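GTPase activator-like protein (Chaetomium thermophilum, PDB 5HIU) probably acts as a GTPase activator of the TSC2 (tuberin) family when whole, the present chain being its N-terminal, all-helical part. Local coordinates at residues A60-A65 and F103-G108; D193-N198 and I234-T239; C251-S256 and V309-G314; K325-E328 and P332-P335. All coordinates share one frame; numbering follows the deposited sequence.

Overall arrangement
The chain is an elongated alpha solenoid, and its four contacts follow one another from the N terminus without nesting or crossing. Interaction 1 closes the loop between helices 59-65 and 96-107, near the start of the array. Interaction 2, its centre about 28 Å further on, ties helix 179-198 to helix 224-240. Helix 245-261 comes next in the chain and leads into interaction 3, where it meets helix 302-322; the centres of interactions 2 and 3 are about 23 Å apart. Interaction 4 closes a short surface loop in the linker between helices 302-322 and 336-348. Interactions 1 and 4 lie on opposite sides of the chain's centre, their own centres about 54 Å apart.

Interaction 1: A60-A65 and F103-G108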
loop_
_atom_site.group_PDB
_atom_site.type_symbol
_atom_site.label_atom_id
_atom_site.label_comp_id
_atom_site.label_asym_id
_atom_site.label_seq_id
_atom_site.Cartn_x
_atom_site.Cartn_y
_atom_site.Cartn_z
ATOM N N ALA A 60 7.210 16.402 -36.972
ATOM C CA ALA A 60 6.870 17.771 -37.375
ATOM C C ALA A 60 5.413 18.094 -37.017
ATOM O O ALA A 60 5.067 19.234 -36.690
ATOM C CB ALA A 60 7.120 17.957 -38.857
ATOM N N ILE A 61 4.576 17.065 -37.065
ATOM C CA ILE A 61 3.217 17.148 -36.558
ATOM C C ILE A 61 3.237 17.517 -35.065
ATOM O O ILE A 61 2.435 18.320 -34.605
ATOM C CB ILE A 61 2.457 15.822 -36.799
ATOM C CG1 ILE A 61 2.248 15.573 -38.298
ATOM C CG2 ILE A 61 1.107 15.838 -36.106
ATOM C CD1 ILE A 61 1.893 14.144 -38.657
ATOM N N TRP A 62 4.152 16.925 -34.301
ATOM C CA TRP A 62 4.229 17.219 -32.886
ATOM C C TRP A 62 4.468 18.701 -32.709
ATOM O O TRP A 62 3.757 19.363 -31.962
ATOM C CB TRP A 62 5.349 16.430 -32.214
ATOM C CG TRP A 62 5.430 16.694 -30.748
ATOM C CD1 TRP A 62 6.140 17.685 -30.126
ATOM C CD2 TRP A 62 4.761 15.967 -29.710
ATOM N NE1 TRP A 62 5.958 17.613 -28.761
ATOM C CE2 TRP A 62 5.104 16.576 -28.482
ATOM C CE3 TRP A 62 3.910 14.856 -29.699
ATOM C CZ2 TRP A 62 4.630 16.107 -27.259
ATOM C CZ3 TRP A 62 3.431 14.394 -28.475
ATOM C CH2 TRP A 62 3.808 15.016 -27.271
ATOM N N HIS A 63 5.460 19.221 -33.424
ATOM C CA HIS A 63 5.874 20.597 -33.232
ATOM C C HIS A 63 4.807 21.554 -33.698
ATOM O O HIS A 63 4.545 22.589 -33.065
ATOM C CB HIS A 63 7.140 20.884 -34.006
ATOM C CG HIS A 63 8.278 19.999 -33.650
ATOM N ND1 HIS A 63 8.413 19.416 -32.410
ATOM C CD2 HIS A 63 9.353 19.615 -34.370
ATOM C CE1 HIS A 63 9.516 18.690 -32.388
ATOM N NE2 HIS A 63 10.107 18.799 -33.564
ATOM N N ALA A 64 4.188 21.216 -34.819
ATOM C CA ALA A 64 3.094 22.023 -35.311
ATOM C C ALA A 64 2.064 22.295 -34.199
ATOM O O ALA A 64 1.595 23.416 -34.063
ATOM C CB ALA A 64 2.439 21.338 -36.501
ATOM N N ALA A 65 1.759 21.273 -33.390
ATOM C CA ALA A 65 0.586 21.266 -32.503
ATOM C C ALA A 65 0.848 21.565 -31.046
ATOM O O ALA A 65 -0.069 21.992 -30.363
ATOM C CB ALA A 65 -0.104 19.915 -32.596
ATOM N N PHE A 103 8.066 14.049 -23.635
ATOM C CA PHE A 103 7.838 14.015 -22.194
ATOM C C PHE A 103 7.708 15.432 -21.594
ATOM O O PHE A 103 6.830 15.697 -20.802
ATOM C CB PHE A 103 8.946 13.220 -21.515
ATOM C CG PHE A 103 8.893 13.262 -20.027
ATOM C CD1 PHE A 103 8.133 12.342 -19.321
ATOM C CD2 PHE A 103 9.621 14.209 -19.321
ATOM C CE1 PHE A 103 8.094 12.367 -17.934
ATOM C CE2 PHE A 103 9.581 14.239 -17.937
ATOM C CZ PHE A 103 8.821 13.319 -17.240
ATOM N N HIS A 104 8.574 16.350 -21.971
ATOM C CA HIS A 104 8.523 17.674 -21.367
ATOM C C HIS A 104 7.346 18.491 -21.843
ATOM O O HIS A 104 6.800 19.290 -21.077
ATOM C CB HIS A 104 9.832 18.385 -21.592
ATOM C CG HIS A 104 10.951 17.749 -20.839
ATOM N ND1 HIS A 104 11.964 17.043 -21.455
ATOM C CD2 HIS A 104 11.184 17.662 -19.511
ATOM C CE1 HIS A 104 12.788 16.570 -20.540
ATOM N NE2 HIS A 104 12.339 16.934 -19.350
ATOM N N THR A 105 6.946 18.276 -23.095
ATOM C CA THR A 105 5.735 18.871 -23.623
ATOM C C THR A 105 4.508 18.358 -22.854
ATOM O O THR A 105 3.680 19.140 -22.392
ATOM C CB THR A 105 5.567 18.514 -25.109
ATOM O OG1 THR A 105 6.650 19.041 -25.862
ATOM C CG2 THR A 105 4.258 19.039 -25.678
ATOM N N LEU A 106 4.389 17.043 -22.727
ATOM C CA LEU A 106 3.188 16.482 -22.138
ATOM C C LEU A 106 3.099 16.620 -20.616
ATOM O O LEU A 106 2.008 16.586 -20.083
ATOM C CB LEU A 106 3.018 15.025 -22.551
ATOM C CG LEU A 106 3.820 13.966 -21.790
ATOM C CD1 LEU A 106 3.157 13.512 -20.483
ATOM C CD2 LEU A 106 4.048 12.765 -22.705
ATOM N N THR A 107 4.219 16.784 -19.921
ATOM C CA THR A 107 4.228 16.703 -18.459
ATOM C C THR A 107 4.223 18.037 -17.763
ATOM O O THR A 107 3.856 18.108 -16.590
ATOM C CB THR A 107 5.467 15.968 -17.943
ATOM O OG1 THR A 107 6.642 16.553 -18.517
ATOM C CG2 THR A 107 5.407 14.544 -18.321
ATOM N N GLY A 108 4.640 19.080 -18.467
ATOM C CA GLY A 108 4.752 20.418 -17.890
ATOM C C GLY A 108 3.431 21.144 -17.682
ATOM O O GLY A 108 2.373 20.516 -17.688
#
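Trp62 and Thr105 join two helices of the alpha solenoid, 59-65 and 96-107, their side chains approaching from opposite directions with their CA atoms 9.5 Å apart. The polar part of the contact is a weak hydrogen bond from Trp62 NE1 to Thr105 OG1, 3.3 Å long with an N-H...O angle of 152°. The hydroxyl oxygen receives this indole N-H near the ring plane, at the edge of the indole, while its stronger partner is the carbonyl of Glu101, one turn earlier in its own helix. That bond within the helix fixes the hydroxyl and leaves its oxygen placed to accept from the tryptophan. The indole reaches helix 96-107 because its CG stands anti to the backbone N (chi1 -179°), which carries the ring straight out from helix 59-65. The rest is packing. Helix 75-89 lies against the same ring through Leu85 and Val89, and the ring of Tyr102 meets it with the planes about 40° apart. Toward Thr105 it is the six-membered ring whose edge abuts the threonine carbons: Trp62 CZ2 is 3.4 Å from Thr105 CB, which lies in the ring plane, and also 3.4 Å from Thr105 CG2.

Interaction 2: D193-N198 and I234-T239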
loop_
_atom_site.group_PDB
_atom_site.type_symbol
_atom_site.label_atom_id
_atom_site.label_comp_id
_atom_site.label_asym_id
_atom_site.label_seq_id
_atom_site.Cartn_x
_atom_site.Cartn_y
_atom_site.Cartn_z
ATOM N N ASP A 193 3.461 -0.028 -12.533
ATOM C CA ASP A 193 4.145 -0.559 -13.721
ATOM C C ASP A 193 5.534 0.029 -13.963
ATOM O O ASP A 193 6.448 -0.655 -14.476
ATOM C CB ASP A 193 3.296 -0.322 -14.950
ATOM C CG ASP A 193 2.005 -1.103 -14.907
ATOM O OD1 ASP A 193 1.869 -1.960 -14.008
ATOM O OD2 ASP A 193 1.131 -0.870 -15.765
ATOM N N VAL A 194 5.698 1.296 -13.596
ATOM C CA VAL A 194 6.968 1.944 -13.778
ATOM C C VAL A 194 7.953 1.317 -12.810
ATOM O O VAL A 194 9.087 1.073 -13.163
ATOM C CB VAL A 194 6.826 3.462 -13.650
ATOM C CG1 VAL A 194 8.188 4.131 -13.653
ATOM C CG2 VAL A 194 6.012 3.990 -14.829
ATOM N N ILE A 195 7.491 1.001 -11.608
ATOM C CA ILE A 195 8.304 0.310 -10.610
ATOM C C ILE A 195 8.722 -1.051 -11.145
ATOM O O ILE A 195 9.896 -1.410 -11.116
ATOM C CB ILE A 195 7.559 0.206 -9.265
ATOM C CG1 ILE A 195 7.660 1.551 -8.533
ATOM C CG2 ILE A 195 8.175 -0.860 -8.381
ATOM C CD1 ILE A 195 6.707 1.746 -7.376
ATOM N N LYS A 196 7.762 -1.781 -11.689
ATOM C CA LYS A 196 8.012 -3.118 -12.195
ATOM C C LYS A 196 9.111 -3.104 -13.235
ATOM O O LYS A 196 10.091 -3.842 -13.108
ATOM C CB LYS A 196 6.734 -3.718 -12.781
ATOM C CG LYS A 196 6.954 -5.068 -13.419
ATOM C CD LYS A 196 5.705 -5.911 -13.531
ATOM C CE LYS A 196 5.949 -7.071 -14.499
ATOM N NZ LYS A 196 4.862 -8.100 -14.544
ATOM N N PHE A 197 8.954 -2.247 -14.241
ATOM C CA PHE A 197 9.857 -2.230 -15.401
ATOM C C PHE A 197 11.086 -1.333 -15.305
ATOM O O PHE A 197 11.998 -1.514 -16.078
ATOM C CB PHE A 197 9.086 -1.861 -16.661
ATOM C CG PHE A 197 8.051 -2.870 -17.039
ATOM C CD1 PHE A 197 8.424 -4.121 -17.493
ATOM C CD2 PHE A 197 6.690 -2.578 -16.921
ATOM C CE1 PHE A 197 7.469 -5.065 -17.836
ATOM C CE2 PHE A 197 5.723 -3.516 -17.268
ATOM C CZ PHE A 197 6.119 -4.761 -17.727
ATOM N N ASN A 198 11.139 -0.397 -14.366
ATOM C CA ASN A 198 12.171 0.648 -14.423
ATOM C C ASN A 198 12.544 1.205 -13.066
ATOM O O ASN A 198 12.848 2.394 -12.937
ATOM C CB ASN A 198 11.668 1.818 -15.299
ATOM C CG ASN A 198 11.751 1.524 -16.766
ATOM O OD1 ASN A 198 12.806 1.205 -17.258
ATOM N ND2 ASN A 198 10.651 1.635 -17.467
ATOM N N ILE A 234 3.179 -0.794 -3.033
ATOM C CA ILE A 234 4.195 -1.198 -2.083
ATOM C C ILE A 234 4.661 -2.602 -2.368
ATOM O O ILE A 234 5.842 -2.875 -2.316
ATOM C CB ILE A 234 3.693 -1.051 -0.634
ATOM C CG1 ILE A 234 3.647 0.431 -0.281
ATOM C CG2 ILE A 234 4.615 -1.772 0.352
ATOM C CD1 ILE A 234 2.729 0.718 0.884
ATOM N N GLU A 235 3.729 -3.491 -2.682
ATOM C CA GLU A 235 4.080 -4.828 -3.163
ATOM C C GLU A 235 5.082 -4.656 -4.291
ATOM O O GLU A 235 6.100 -5.311 -4.311
ATOM C CB GLU A 235 2.820 -5.544 -3.619
ATOM C CG GLU A 235 2.953 -6.983 -4.092
ATOM C CD GLU A 235 1.629 -7.559 -4.613
ATOM O OE1 GLU A 235 0.574 -6.891 -4.521
ATOM O OE2 GLU A 235 1.624 -8.691 -5.127
ATOM N N SER A 236 4.817 -3.739 -5.212
ATOM C CA SER A 236 5.693 -3.557 -6.333
ATOM C C SER A 236 7.048 -3.160 -5.852
ATOM O O SER A 236 8.056 -3.720 -6.298
ATOM C CB SER A 236 5.192 -2.479 -7.266
ATOM O OG SER A 236 4.391 -3.058 -8.256
ATOM N N LEU A 237 7.090 -2.172 -4.966
ATOM C CA LEU A 237 8.371 -1.715 -4.499
ATOM C C LEU A 237 9.146 -2.907 -4.022
ATOM O O LEU A 237 10.244 -3.182 -4.519
ATOM C CB LEU A 237 8.247 -0.688 -3.388
ATOM C CG LEU A 237 7.964 0.721 -3.879
ATOM C CD1 LEU A 237 8.030 1.670 -2.695
ATOM C CD2 LEU A 237 8.957 1.165 -4.943
ATOM N N VAL A 238 8.559 -3.648 -3.091
ATOM C CA VAL A 238 9.294 -4.749 -2.473
ATOM C C VAL A 238 9.578 -5.855 -3.474
ATOM O O VAL A 238 10.616 -6.459 -3.432
ATOM C CB VAL A 238 8.631 -5.297 -1.186
ATOM C CG1 VAL A 238 8.548 -4.205 -0.130
ATOM C CG2 VAL A 238 7.252 -5.856 -1.456
ATOM N N THR A 239 8.667 -6.114 -4.386
ATOM C CA THR A 239 8.889 -7.174 -5.335
ATOM C C THR A 239 10.013 -6.791 -6.294
ATOM O O THR A 239 10.899 -7.602 -6.561
ATOM C CB THR A 239 7.603 -7.517 -6.122
ATOM O OG1 THR A 239 6.525 -7.790 -5.223
ATOM C CG2 THR A 239 7.800 -8.740 -6.970
#
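Ile195 spreads its two branches over Ser236 and Leu237, one for each residue, in a helix-to-helix packing contact of the alpha solenoid. The longer branch ends in CD1, which lies 3.4 Å from Leu237 CD2 and 3.9 Å from Leu237 CG, so the methyl of the isoleucine rests against the forked end of the leucine. The shorter branch, the CG2 methyl, stands 3.6 Å from Ser236 CB and 3.5 Å from the backbone Ser236 O. The isoleucine thus touches both side chain and main chain of helix 224-240. Its rotation explains this division: with chi1 at -79°, CG1 lies anti to the carbonyl carbon and CG2 anti to the backbone N, and the two methyls are spread over neighbouring residues of the opposing helix. Leu237 leaves its own backbone pointing away from helix 179-198, and only its end swings back to meet Ile195.

A polar link lies beside this apolar pair. The hydroxyl of Ser236 forms a weak hydrogen bond to the carbonyl of Lys192, just before segment 193-198, which gives the buried serine a partner on the opposing helix.

Further out, Phe140 of helix 139-163 and Leu210 of helix 204-219 pack on Ile195, while Ile207 and Ile211 of helix 204-219 cover Leu237. The contact is therefore buried at the junction of four helices, 139-163, 179-198, 204-219 and 224-240.

Interaction 3: C251-S256 and V309-G314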
loop_
_atom_site.group_PDB
_atom_site.type_symbol
_atom_site.label_atom_id
_atom_site.label_comp_id
_atom_site.label_asym_id
_atom_site.label_seq_id
_atom_site.Cartn_x
_atom_site.Cartn_y
_atom_site.Cartn_z
ATOM N N CYS A 251 5.902 1.757 6.719
ATOM C CA CYS A 251 5.214 0.720 5.915
ATOM C C CYS A 251 4.546 -0.362 6.796
ATOM O O CYS A 251 3.369 -0.681 6.638
ATOM C CB CYS A 251 6.195 0.048 4.978
ATOM S SG CYS A 251 6.844 1.159 3.726
ATOM N N ILE A 252 5.297 -0.887 7.754
ATOM C CA ILE A 252 4.763 -1.880 8.670
ATOM C C ILE A 252 3.620 -1.300 9.499
ATOM O O ILE A 252 2.550 -1.930 9.598
ATOM C CB ILE A 252 5.853 -2.490 9.587
ATOM C CG1 ILE A 252 6.935 -3.211 8.769
ATOM C CG2 ILE A 252 5.242 -3.484 10.553
ATOM C CD1 ILE A 252 6.412 -4.269 7.808
ATOM N N GLN A 253 3.818 -0.116 10.084
ATOM C CA GLN A 253 2.697 0.572 10.737
ATOM C C GLN A 253 1.483 0.540 9.820
ATOM O O GLN A 253 0.411 0.043 10.194
ATOM C CB GLN A 253 3.005 2.034 11.055
ATOM C CG GLN A 253 3.702 2.264 12.376
ATOM C CD GLN A 253 3.544 3.691 12.870
ATOM O OE1 GLN A 253 3.498 4.631 12.076
ATOM N NE2 GLN A 253 3.471 3.862 14.189
ATOM N N VAL A 254 1.644 1.054 8.609
ATOM C CA VAL A 254 0.463 1.302 7.805
ATOM C C VAL A 254 -0.161 -0.005 7.394
ATOM O O VAL A 254 -1.369 -0.196 7.560
ATOM C CB VAL A 254 0.755 2.200 6.594
ATOM C CG1 VAL A 254 -0.387 2.166 5.599
ATOM C CG2 VAL A 254 0.999 3.619 7.067
ATOM N N LEU A 255 0.659 -0.901 6.860
ATOM C CA LEU A 255 0.200 -2.250 6.446
ATOM C C LEU A 255 -0.372 -3.098 7.585
ATOM O O LEU A 255 -1.374 -3.783 7.387
ATOM C CB LEU A 255 1.346 -3.034 5.858
ATOM C CG LEU A 255 1.890 -2.472 4.581
ATOM C CD1 LEU A 255 3.336 -2.913 4.424
ATOM C CD2 LEU A 255 1.021 -2.945 3.436
ATOM N N SER A 256 0.268 -3.054 8.753
ATOM C CA SER A 256 -0.232 -3.782 9.923
ATOM C C SER A 256 -1.581 -3.260 10.351
ATOM O O SER A 256 -2.421 -4.003 10.820
ATOM C CB SER A 256 0.729 -3.685 11.104
ATOM O OG SER A 256 1.797 -4.600 10.927
ATOM N N VAL A 309 -1.996 2.360 20.437
ATOM C CA VAL A 309 -2.885 1.178 20.512
ATOM C C VAL A 309 -3.229 0.670 19.107
ATOM O O VAL A 309 -3.169 -0.540 18.844
ATOM C CB VAL A 309 -4.185 1.467 21.318
ATOM C CG1 VAL A 309 -5.324 0.524 20.944
ATOM C CG2 VAL A 309 -3.909 1.370 22.818
ATOM N N ARG A 310 -3.595 1.593 18.215
ATOM C CA ARG A 310 -3.769 1.265 16.803
ATOM C C ARG A 310 -2.639 0.341 16.402
ATOM O O ARG A 310 -2.877 -0.778 15.987
ATOM C CB ARG A 310 -3.768 2.542 15.937
ATOM C CG ARG A 310 -3.360 2.344 14.475
ATOM C CD ARG A 310 -3.379 3.656 13.698
ATOM N NE ARG A 310 -2.443 4.644 14.237
ATOM C CZ ARG A 310 -2.265 5.874 13.754
ATOM N NH1 ARG A 310 -2.956 6.300 12.706
ATOM N NH2 ARG A 310 -1.384 6.686 14.325
ATOM N N ASP A 311 -1.414 0.831 16.576
ATOM C CA ASP A 311 -0.192 0.100 16.244
ATOM C C ASP A 311 -0.107 -1.250 16.944
ATOM O O ASP A 311 0.296 -2.248 16.339
ATOM C CB ASP A 311 1.061 0.907 16.621
ATOM C CG ASP A 311 1.145 2.255 15.913
ATOM O OD1 ASP A 311 0.742 2.378 14.726
ATOM O OD2 ASP A 311 1.638 3.203 16.556
ATOM N N VAL A 312 -0.465 -1.276 18.221
ATOM C CA VAL A 312 -0.376 -2.499 19.006
ATOM C C VAL A 312 -1.298 -3.593 18.473
ATOM O O VAL A 312 -0.865 -4.731 18.325
ATOM C CB VAL A 312 -0.671 -2.240 20.493
ATOM C CG1 VAL A 312 -0.732 -3.551 21.259
ATOM C CG2 VAL A 312 0.400 -1.341 21.089
ATOM N N ARG A 313 -2.550 -3.251 18.175
ATOM C CA ARG A 313 -3.519 -4.239 17.700
ATOM C C ARG A 313 -3.132 -4.840 16.358
ATOM O O ARG A 313 -3.529 -5.969 16.031
ATOM C CB ARG A 313 -4.889 -3.615 17.509
ATOM C CG ARG A 313 -5.509 -2.967 18.733
ATOM C CD ARG A 313 -6.914 -2.529 18.382
ATOM N NE ARG A 313 -7.689 -3.649 17.840
ATOM C CZ ARG A 313 -8.678 -3.542 16.952
ATOM N NH1 ARG A 313 -9.046 -2.355 16.468
ATOM N NH2 ARG A 313 -9.300 -4.641 16.532
ATOM N N GLY A 314 -2.412 -4.062 15.559
ATOM C CA GLY A 314 -2.015 -4.511 14.243
ATOM C C GLY A 314 -0.884 -5.489 14.387
ATOM O O GLY A 314 -0.934 -6.576 13.816
#
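Gln253 reaches across from helix 245-261 to Asp311 of helix 302-322, part of the helix-to-helix packing of the alpha solenoid. Its CB leaves the backbone beside the opposing helix instead of facing it, and CG, anti to the carbonyl carbon (chi1 -86°), comes within 3.8 Å of Asp311 OD1. The chain then runs on extended, bringing CD to 3.6 Å from the same oxygen. At the tip, Gln253 NE2 faces both carboxylate oxygens, 3.1 Å from Asp311 OD2 and 3.2 Å from Asp311 OD1, with the two planar groups turned 30° from each other. The carboxylate also feels the guanidinium of Arg310, its neighbour in sequence, but over a long distance and through charge alone, since no N-H points at it; Arg310 makes a salt bridge to Asp307.

One turn further along, the helices draw closer. The CA atoms of Gln253 and Asp311 are 6.2 Å apart, those of Ser256 and Gly314 4.7 Å, and Ser256 O lies 3.5 Å from Gly314 CA, an approach that the bare glycine permits.

Among the neighbouring helices, 281-294 packs on both parts of the contact, with Phe292 against Gln253 and Leu289 against Ser256, while helix 204-219 packs on Val254 and Arg310.

Interaction 4: K325-E328 and P332-P335; sequences KTAE and PQVP
The side-chain amide nitrogen of Gln333 sits over the backbone of residues 325-327, its NE2 3.4 Å from Lys325 O and 3.5 Å from Thr326 CA. The other arm of the amide points to the next residue: Gln333 OE1 lies 3.1 Å from Ala327 CB, a tight approach of an oxygen to a methyl that is uncertain in detail for so exposed a side chain. Ala327 N lies 3.3 Å from both Gln333 OE1 and Gln333 NE2, near the amide but without good geometry for a bond to either. A bend in the glutamine makes this arrangement possible: chi2 of 50° folds the chain, and the amide doubles back toward segment 325-328.

Thr326 OG1 is hydrogen-bonded to Lys329 N, three residues further on, and Lys325 packs on Tyr331. Pro332 and Val334 rest on Val286 of helix 281-294, so segment 332-335 lies along that helix. Pro335 then occupies the N-cap position of helix 336-348. The whole is a surface loop in the linker between two consecutive helices, 302-322 and 336-348, of an alpha solenoid.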
loop_
_atom_site.group_PDB
_atom_site.type_symbol
_atom_site.label_atom_id
_atom_site.label_comp_id
_atom_site.label_asym_id
_atom_site.label_seq_id
_atom_site.Cartn_x
_atom_site.Cartn_y
_atom_site.Cartn_z
ATOM N N LYS A 325 4.692 -19.213 10.987
ATOM C CA LYS A 325 5.697 -19.487 9.984
ATOM C C LYS A 325 6.979 -20.093 10.548
ATOM O O LYS A 325 7.211 -20.096 11.762
ATOM C CB LYS A 325 5.997 -18.219 9.209
ATOM C CG LYS A 325 4.758 -17.523 8.671
ATOM C CD LYS A 325 3.932 -18.400 7.744
ATOM C CE LYS A 325 2.697 -17.644 7.311
ATOM N NZ LYS A 325 1.945 -18.360 6.256
ATOM N N THR A 326 7.789 -20.618 9.624
ATOM C CA THR A 326 9.000 -21.400 9.919
ATOM C C THR A 326 10.181 -20.891 9.096
ATOM O O THR A 326 10.002 -20.473 7.952
ATOM C CB THR A 326 8.817 -22.875 9.513
ATOM O OG1 THR A 326 8.579 -22.940 8.100
ATOM C CG2 THR A 326 7.657 -23.522 10.277
ATOM N N ALA A 327 11.386 -20.976 9.662
ATOM C CA ALA A 327 12.616 -20.525 8.987
ATOM C C ALA A 327 12.753 -21.061 7.559
ATOM O O ALA A 327 13.270 -20.363 6.682
ATOM C CB ALA A 327 13.838 -20.921 9.802
ATOM N N GLU A 328 12.300 -22.299 7.347
ATOM C CA GLU A 328 12.324 -22.957 6.034
ATOM C C GLU A 328 11.424 -22.256 5.036
ATOM O O GLU A 328 11.837 -21.984 3.908
ATOM C CB GLU A 328 11.875 -24.414 6.157
ATOM C CG GLU A 328 12.805 -25.289 6.983
ATOM C CD GLU A 328 12.056 -26.217 7.925
ATOM O OE1 GLU A 328 11.123 -25.743 8.616
ATOM O OE2 GLU A 328 12.411 -27.416 7.984
ATOM N N PRO A 332 11.210 -14.982 9.371
ATOM C CA PRO A 332 12.054 -14.756 10.531
ATOM C C PRO A 332 11.382 -15.253 11.794
ATOM O O PRO A 332 10.173 -15.101 11.951
ATOM C CB PRO A 332 12.167 -13.231 10.588
ATOM C CG PRO A 332 10.862 -12.755 10.074
ATOM C CD PRO A 332 10.394 -13.789 9.066
ATOM N N GLN A 333 12.159 -15.823 12.701
ATOM C CA GLN A 333 11.610 -16.290 13.960
ATOM C C GLN A 333 11.487 -15.139 14.953
ATOM O O GLN A 333 12.137 -14.118 14.821
ATOM C CB GLN A 333 12.456 -17.440 14.519
ATOM C CG GLN A 333 11.954 -18.828 14.118
ATOM C CD GLN A 333 11.694 -18.968 12.623
ATOM O OE1 GLN A 333 12.612 -18.845 11.814
ATOM N NE2 GLN A 333 10.440 -19.228 12.252
ATOM N N VAL A 334 10.624 -15.312 15.939
ATOM C CA VAL A 334 10.401 -14.298 16.953
ATOM C C VAL A 334 10.930 -14.788 18.308
ATOM O O VAL A 334 10.739 -15.952 18.657
ATOM C CB VAL A 334 8.905 -13.985 17.076
ATOM C CG1 VAL A 334 8.663 -12.972 18.180
ATOM C CG2 VAL A 334 8.357 -13.463 15.757
ATOM N N PRO A 335 11.582 -13.901 19.082
ATOM C CA PRO A 335 12.035 -14.305 20.420
ATOM C C PRO A 335 10.891 -14.457 21.401
ATOM O O PRO A 335 10.062 -13.557 21.539
ATOM C CB PRO A 335 12.953 -13.164 20.872
ATOM C CG PRO A 335 12.932 -12.120 19.804
ATOM C CD PRO A 335 11.932 -12.506 18.757
#